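Local coordinates for protein proline-tRNA synthetase class II aaRS (Ybak RNA binding domain plus tRNA synthetase) (Cryptosporidium parvum, PDB 5XIO) that probably attaches L-proline to tRNA(Pro) at the expense of ATP, this chain being the synthetase part, caught here with the inhibitor halofuginone and an ATP analogue, at residues P68-Q73 against I105-T110; S87-W92 against W142-P147. All coordinates share one frame; numbering follows the deposited sequence.

Contact 1: P68-Q73 against I105-T110. With HFG (7-bromo-6-chloro-3-{3-[(2R,3S)-3-hydroxypiperidin-2-yl]-2-oxopropyl}quinazolin-4(3H)-one), chain C.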
loop_
_atom_site.group_PDB
_atom_site.type_symbol
_atom_site.label_atom_id
_atom_site.label_comp_id
_atom_site.label_asym_id
_atom_site.label_seq_id
_atom_site.Cartn_x
_atom_site.Cartn_y
_atom_site.Cartn_z
ATOM N N PRO A 68 6.915 4.985 -11.321
ATOM C CA PRO A 68 8.003 5.477 -10.442
ATOM C C PRO A 68 7.759 6.759 -9.652
ATOM O O PRO A 68 6.890 7.538 -9.988
ATOM C CB PRO A 68 9.155 5.694 -11.408
ATOM C CG PRO A 68 8.873 4.743 -12.524
ATOM C CD PRO A 68 7.386 4.841 -12.708
ATOM N N ILE A 69 8.511 6.984 -8.587
ATOM C CA ILE A 69 8.282 8.201 -7.853
ATOM C C ILE A 69 8.925 9.435 -8.503
ATOM O O ILE A 69 8.570 10.573 -8.174
ATOM C CB ILE A 69 8.755 8.010 -6.385
ATOM C CG1 ILE A 69 8.493 9.210 -5.536
ATOM C CG2 ILE A 69 10.243 7.711 -6.260
ATOM C CD1 ILE A 69 8.915 8.929 -4.092
ATOM N N PHE A 70 9.912 9.225 -9.372
ATOM C CA PHE A 70 10.639 10.310 -10.020
ATOM C C PHE A 70 10.134 10.635 -11.406
ATOM O O PHE A 70 9.593 9.759 -12.118
ATOM C CB PHE A 70 12.132 9.977 -10.092
ATOM C CG PHE A 70 12.816 9.892 -8.730
ATOM C CD1 PHE A 70 12.649 10.901 -7.770
ATOM C CD2 PHE A 70 13.593 8.787 -8.393
ATOM C CE1 PHE A 70 13.220 10.789 -6.506
ATOM C CE2 PHE A 70 14.159 8.682 -7.134
ATOM C CZ PHE A 70 13.991 9.696 -6.202
ATOM N N VAL A 71 10.274 11.906 -11.770
ATOM C CA VAL A 71 10.099 12.332 -13.157
ATOM C C VAL A 71 11.159 13.395 -13.558
ATOM O O VAL A 71 11.581 14.214 -12.693
ATOM C CB VAL A 71 8.661 12.817 -13.411
ATOM C CG1 VAL A 71 8.309 14.038 -12.591
ATOM C CG2 VAL A 71 8.441 13.117 -14.889
ATOM N N THR A 72 11.605 13.364 -14.832
ATOM C CA THR A 72 12.646 14.295 -15.325
ATOM C C THR A 72 12.025 15.656 -15.516
ATOM O O THR A 72 10.803 15.757 -15.690
ATOM C CB THR A 72 13.235 13.849 -16.708
ATOM O OG1 THR A 72 12.208 13.815 -17.714
ATOM C CG2 THR A 72 13.854 12.466 -16.623
ATOM N N GLN A 73 12.818 16.720 -15.527
ATOM C CA GLN A 73 12.216 18.035 -15.814
ATOM C C GLN A 73 11.700 18.173 -17.221
ATOM O O GLN A 73 10.625 18.777 -17.417
ATOM C CB GLN A 73 13.093 19.213 -15.450
ATOM C CG GLN A 73 14.324 19.465 -16.272
ATOM C CD GLN A 73 15.025 20.733 -15.778
ATOM O OE1 GLN A 73 14.422 21.808 -15.753
ATOM N NE2 GLN A 73 16.278 20.602 -15.352
ATOM N N ILE A 105 15.957 15.858 -10.710
ATOM C CA ILE A 105 14.744 15.086 -10.885
ATOM C C ILE A 105 13.710 15.411 -9.826
ATOM O O ILE A 105 14.039 15.675 -8.662
ATOM C CB ILE A 105 14.988 13.541 -10.924
ATOM C CG1 ILE A 105 15.363 13.010 -9.556
ATOM C CG2 ILE A 105 16.066 13.175 -11.949
ATOM C CD1 ILE A 105 15.902 11.599 -9.605
ATOM N N ALA A 106 12.445 15.343 -10.244
ATOM C CA ALA A 106 11.337 15.754 -9.413
ATOM C C ALA A 106 10.666 14.597 -8.770
ATOM O O ALA A 106 10.393 13.569 -9.442
ATOM C CB ALA A 106 10.312 16.489 -10.224
ATOM N N ILE A 107 10.355 14.787 -7.487
ATOM C CA ILE A 107 9.412 13.956 -6.817
ATOM C C ILE A 107 8.012 14.248 -7.306
ATOM O O ILE A 107 7.534 15.419 -7.423
ATOM C CB ILE A 107 9.390 14.149 -5.311
ATOM C CG1 ILE A 107 10.636 13.636 -4.699
ATOM C CG2 ILE A 107 8.285 13.293 -4.680
ATOM C CD1 ILE A 107 10.843 14.264 -3.313
ATOM N N ARG A 108 7.348 13.161 -7.616
ATOM C CA ARG A 108 6.012 13.120 -8.156
ATOM C C ARG A 108 4.909 13.869 -7.403
ATOM O O ARG A 108 4.596 13.583 -6.298
ATOM C CB ARG A 108 5.687 11.650 -8.413
ATOM C CG ARG A 108 4.270 11.193 -8.398
ATOM C CD ARG A 108 4.101 10.200 -7.290
ATOM N NE ARG A 108 4.248 8.844 -7.731
ATOM C CZ ARG A 108 4.647 7.874 -6.947
ATOM N NH1 ARG A 108 4.916 8.104 -5.691
ATOM N NH2 ARG A 108 4.764 6.672 -7.419
ATOM N N PRO A 109 4.358 14.861 -8.055
ATOM C CA PRO A 109 3.275 15.637 -7.503
ATOM C C PRO A 109 1.916 15.159 -7.945
ATOM O O PRO A 109 0.981 15.521 -7.355
ATOM C CB PRO A 109 3.537 17.004 -8.074
ATOM C CG PRO A 109 4.131 16.733 -9.371
ATOM C CD PRO A 109 4.952 15.517 -9.217
ATOM N N THR A 110 1.895 14.374 -8.994
ATOM C CA THR A 110 0.797 13.732 -9.707
ATOM C C THR A 110 1.448 12.959 -10.872
ATOM O O THR A 110 2.505 13.289 -11.325
ATOM C CB THR A 110 -0.326 14.713 -10.135
ATOM O OG1 THR A 110 -1.448 14.019 -10.609
ATOM C CG2 THR A 110 0.158 15.684 -11.095
HETATM O "O4'" HFG C . -3.494 16.454 -9.669
HETATM C C21 HFG C . -4.186 17.117 -10.397
HETATM C "C3'" HFG C . -5.180 16.498 -11.371
HETATM C "C2'" HFG C . -5.520 15.051 -11.010
HETATM N "N1'" HFG C . -4.403 14.145 -11.235
HETATM C "C6'" HFG C . -4.820 12.756 -11.057
HETATM C "C5'" HFG C . -5.423 12.517 -9.684
HETATM C "C4'" HFG C . -6.545 13.505 -9.410
HETATM C C39 HFG C . -6.038 14.914 -9.598
HETATM O "O7'" HFG C . -7.101 15.821 -9.373
HETATM C "C1'" HFG C . -4.114 18.643 -10.426
HETATM N N3 HFG C . -2.865 19.106 -9.814
HETATM C C4 HFG C . -1.730 19.163 -10.602
HETATM O O11 HFG C . -1.735 18.812 -11.748
HETATM C C10 HFG C . -0.527 19.616 -9.901
HETATM C C5 HFG C . 0.689 19.703 -10.563
HETATM C C2 HFG C . -2.836 19.496 -8.535
HETATM N N1 HFG C . -1.815 19.905 -7.889
HETATM C C9 HFG C . -0.609 19.975 -8.568
HETATM C C8 HFG C . 0.520 20.413 -7.895
HETATM C C7 HFG C . 1.744 20.509 -8.540
HETATM BR BR1 HFG C . 3.248 21.086 -7.541
HETATM C C6 HFG C . 1.824 20.144 -9.889
HETATM CL CL1 HFG C . 3.298 20.244 -10.738
HETATM O O HOH W 1 4.172 7.824 -10.058
#

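Contact 2: S87-W92 against W142-P147. With HFG (7-bromo-6-chloro-3-{3-[(2R,3S)-3-hydroxypiperidin-2-yl]-2-oxopropyl}quinazolin-4(3H)-one), chain C.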
loop_
_atom_site.group_PDB
_atom_site.type_symbol
_atom_site.label_atom_id
_atom_site.label_comp_id
_atom_site.label_asym_id
_atom_site.label_seq_id
_atom_site.Cartn_x
_atom_site.Cartn_y
_atom_site.Cartn_z
ATOM N N SER A 87 4.593 24.910 -11.104
ATOM C CA SER A 87 5.980 24.504 -10.671
ATOM C C SER A 87 6.573 24.885 -9.249
ATOM O O SER A 87 7.368 24.104 -8.719
ATOM C CB SER A 87 7.019 24.827 -11.803
ATOM N N PRO A 88 6.174 26.035 -8.619
ATOM C CA PRO A 88 6.794 26.445 -7.306
ATOM C C PRO A 88 6.603 25.519 -6.061
ATOM O O PRO A 88 7.190 25.780 -5.001
ATOM C CB PRO A 88 6.135 27.817 -6.994
ATOM C CG PRO A 88 5.212 28.143 -8.131
ATOM C CD PRO A 88 5.037 26.917 -8.987
ATOM N N GLU A 89 5.766 24.487 -6.176
ATOM C CA GLU A 89 5.460 23.630 -5.048
ATOM C C GLU A 89 6.094 22.236 -5.272
ATOM O O GLU A 89 5.867 21.330 -4.481
ATOM C CB GLU A 89 3.929 23.551 -4.789
ATOM C CG GLU A 89 3.102 24.691 -5.354
ATOM C CD GLU A 89 1.782 24.908 -4.601
ATOM O OE1 GLU A 89 1.081 23.889 -4.279
ATOM O OE2 GLU A 89 1.461 26.123 -4.364
ATOM N N VAL A 90 6.917 22.086 -6.314
ATOM C CA VAL A 90 7.566 20.821 -6.632
ATOM C C VAL A 90 8.897 20.667 -5.911
ATOM O O VAL A 90 9.724 21.562 -5.965
ATOM C CB VAL A 90 7.847 20.689 -8.148
ATOM C CG1 VAL A 90 8.543 19.373 -8.453
ATOM C CG2 VAL A 90 6.575 20.762 -8.929
ATOM N N ALA A 91 9.135 19.499 -5.321
ATOM C CA ALA A 91 10.402 19.218 -4.637
ATOM C C ALA A 91 11.383 18.548 -5.596
ATOM O O ALA A 91 11.036 17.552 -6.222
ATOM C CB ALA A 91 10.161 18.323 -3.427
ATOM N N TRP A 92 12.604 19.074 -5.680
ATOM C CA TRP A 92 13.638 18.600 -6.621
ATOM C C TRP A 92 14.781 17.898 -5.906
ATOM O O TRP A 92 15.269 18.411 -4.902
ATOM C CB TRP A 92 14.203 19.772 -7.427
ATOM C CG TRP A 92 13.230 20.368 -8.360
ATOM C CD1 TRP A 92 12.411 21.438 -8.133
ATOM C CD2 TRP A 92 12.931 19.900 -9.671
ATOM N NE1 TRP A 92 11.624 21.668 -9.236
ATOM C CE2 TRP A 92 11.936 20.751 -10.200
ATOM C CE3 TRP A 92 13.405 18.841 -10.447
ATOM C CZ2 TRP A 92 11.409 20.575 -11.435
ATOM C CZ3 TRP A 92 12.895 18.678 -11.707
ATOM C CH2 TRP A 92 11.913 19.546 -12.197
ATOM N N TRP A 142 4.949 20.949 -2.108
ATOM C CA TRP A 142 5.484 21.922 -1.153
ATOM C C TRP A 142 4.461 23.006 -0.969
ATOM O O TRP A 142 4.521 24.008 -1.674
ATOM C CB TRP A 142 6.792 22.535 -1.646
ATOM C CG TRP A 142 7.777 22.639 -0.559
ATOM C CD1 TRP A 142 8.129 23.759 0.161
ATOM C CD2 TRP A 142 8.511 21.561 -0.018
ATOM N NE1 TRP A 142 9.054 23.428 1.089
ATOM C CE2 TRP A 142 9.316 22.088 1.010
ATOM C CE3 TRP A 142 8.582 20.191 -0.315
ATOM C CZ2 TRP A 142 10.179 21.300 1.758
ATOM C CZ3 TRP A 142 9.434 19.402 0.426
ATOM C CH2 TRP A 142 10.233 19.964 1.452
ATOM N N GLU A 143 3.506 22.763 -0.058
ATOM C CA GLU A 143 2.403 23.706 0.210
ATOM C C GLU A 143 2.904 25.087 0.720
ATOM O O GLU A 143 3.795 25.147 1.578
ATOM C CB GLU A 143 1.401 23.124 1.230
ATOM C CG GLU A 143 0.642 21.884 0.750
ATOM C CD GLU A 143 -0.405 22.137 -0.357
ATOM O OE1 GLU A 143 -1.086 23.218 -0.336
ATOM O OE2 GLU A 143 -0.568 21.213 -1.222
ATOM N N PHE A 144 2.303 26.161 0.193
ATOM C CA PHE A 144 2.565 27.510 0.655
ATOM C C PHE A 144 1.582 27.918 1.754
ATOM O O PHE A 144 1.988 28.542 2.720
ATOM C CB PHE A 144 2.636 28.516 -0.522
ATOM C CG PHE A 144 4.048 28.648 -1.132
ATOM C CD1 PHE A 144 5.020 29.452 -0.528
ATOM C CD2 PHE A 144 4.411 27.958 -2.290
ATOM C CE1 PHE A 144 6.303 29.574 -1.065
ATOM C CE2 PHE A 144 5.695 28.080 -2.827
ATOM C CZ PHE A 144 6.638 28.891 -2.216
ATOM N N LYS A 145 0.320 27.517 1.657
ATOM C CA LYS A 145 -0.623 27.702 2.781
ATOM C C LYS A 145 -0.209 26.916 4.022
ATOM O O LYS A 145 0.423 25.880 3.909
ATOM C CB LYS A 145 -2.029 27.250 2.401
ATOM C CG LYS A 145 -2.674 27.996 1.258
ATOM C CD LYS A 145 -2.970 27.016 0.123
ATOM C CE LYS A 145 -3.911 27.588 -0.925
ATOM N NZ LYS A 145 -5.161 28.086 -0.289
ATOM N N HIS A 146 -0.605 27.385 5.197
ATOM C CA HIS A 146 -0.346 26.662 6.442
ATOM C C HIS A 146 -0.928 25.201 6.411
ATOM O O HIS A 146 -2.056 24.939 5.927
ATOM C CB HIS A 146 -0.845 27.459 7.678
ATOM C CG HIS A 146 -2.152 26.966 8.237
ATOM N ND1 HIS A 146 -3.374 27.249 7.654
ATOM C CD2 HIS A 146 -2.428 26.202 9.328
ATOM C CE1 HIS A 146 -4.344 26.672 8.348
ATOM N NE2 HIS A 146 -3.799 26.033 9.371
ATOM N N PRO A 147 -0.141 24.238 6.898
ATOM C CA PRO A 147 -0.545 22.836 7.010
ATOM C C PRO A 147 -1.457 22.529 8.186
ATOM O O PRO A 147 -1.480 23.276 9.149
ATOM C CB PRO A 147 0.768 22.089 7.221
ATOM C CG PRO A 147 1.767 23.144 7.573
ATOM C CD PRO A 147 1.281 24.471 7.191
HETATM O "O4'" HFG C . -3.494 16.454 -9.669
HETATM C C21 HFG C . -4.186 17.117 -10.397
HETATM C "C3'" HFG C . -5.180 16.498 -11.371
HETATM C "C2'" HFG C . -5.520 15.051 -11.010
HETATM N "N1'" HFG C . -4.403 14.145 -11.235
HETATM C "C6'" HFG C . -4.820 12.756 -11.057
HETATM C "C5'" HFG C . -5.423 12.517 -9.684
HETATM C "C4'" HFG C . -6.545 13.505 -9.410
HETATM C C39 HFG C . -6.038 14.914 -9.598
HETATM O "O7'" HFG C . -7.101 15.821 -9.373
HETATM C "C1'" HFG C . -4.114 18.643 -10.426
HETATM N N3 HFG C . -2.865 19.106 -9.814
HETATM C C4 HFG C . -1.730 19.163 -10.602
HETATM O O11 HFG C . -1.735 18.812 -11.748
HETATM C C10 HFG C . -0.527 19.616 -9.901
HETATM C C5 HFG C . 0.689 19.703 -10.563
HETATM C C2 HFG C . -2.836 19.496 -8.535
HETATM N N1 HFG C . -1.815 19.905 -7.889
HETATM C C9 HFG C . -0.609 19.975 -8.568
HETATM C C8 HFG C . 0.520 20.413 -7.895
HETATM C C7 HFG C . 1.744 20.509 -8.540
HETATM BR BR1 HFG C . 3.248 21.086 -7.541
HETATM C C6 HFG C . 1.824 20.144 -9.889
HETATM CL CL1 HFG C . 3.298 20.244 -10.738
#

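Contact 1: P68-Q73 against I105-T110
I105 lays its CD1 over one face of the F70 ring, 3.8 Å from the ring centroid and 16° off the normal. Its CG1 sits between the backbone N and the carbonyl carbon (chi1 71°), which swings CD1 across the strand pair onto the phenyl group. I69 CG2 covers the opposite ring face over its centre, so the phenyl is sandwiched between two isoleucines, while A106 O lies at its edge, in plane. I69 and I107 run side by side, and on the other side of the sheet V71 CG1 meets A106 CB at 4.0 Å. The backbones pair through V71 N to A106 O (2.9 Å) and A106 N to V71 O (2.8 Å), and R108 N reaches I69 O at 2.9 Å. Farther out, the R108 chain bends about its CB-CG and CG-CD bonds, bringing its guanidinium face over I69 CA. Beyond the strand, T110 OG1 accepts a bond from HFG N1' at 3.0 Å. F70 faces I107 in a non-hydrogen-bonded pair and V71 faces A106 in a hydrogen-bonded one, as in an antiparallel sheet, here of three strands within this chain, whose middle strand 99-107 leads into the halofuginone pocket of the class II synthetase core.

Contact 2: S87-W92 against W142-P147
E89 and W142 meet through their backbones: W142 N donates to E89 O at 2.6 Å with an N-H...O angle of 165°. Around this single cross-bond the side chains spread in different directions. E89 CB lies 3.2 Å from W142 O, placed there by the backbone; the first torsion, -21°, far from a staggered value, sets the direction of CG, and the chain then runs extended, carrying the carboxylate obliquely to the edge of the F144 ring. There OE2 approaches F144 CD2 at 4.0 Å, with the carboxylate and phenyl planes 48° apart. P88 O comes to the same rim, 3.5 Å from F144 CE2, and P88 CB adds an apolar touch to that carbon. The indole of W142 turns away from the E89 backbone, yet its six-membered ring still meets A91 CB, which lies 4.0 Å from CE3. E89 OE1 and E143 OE2 remain 4.4 Å apart; if both are charged, they would be expected to repel mildly. E143 OE2 also forms a weak hydrogen bond to the adenine amino group of the ATP analogue, whereas V90 CG2 packs against the bromine of halofuginone, BR1, at 3.6 Å. The contact thus borders both ligands. A91 begins strand 91-96, bonded through its backbone to I107 of strand 99-107, and W92 pairs with a strand of the second subunit; the loop 142-147, by contrast, connects strands 131-140 and 155-165, with R154 in a cation-pi contact with W142.

Overall arrangement
Contact 1 is buried throughout, whereas contact 2 is a surface contact with A91 as its buried member; their centres lie 14 Å apart. They share a sheet: strand 99-107 of contact 1 neighbours strand 91-96 of contact 2, and the probable hydrogen bond from I107 N to A91 O (3.1 Å) joins them. W92 packs its indole against Q73, I105 and A106, tying the two further. Paired strands and aliphatic-aromatic packing dominate contact 1, while contact 2 relies on one backbone bond, ring-edge contacts and nearby carboxylates. Both reach halofuginone, contact 1 through P109 and T110, contact 2 through E89 and V90, and both touch the second subunit.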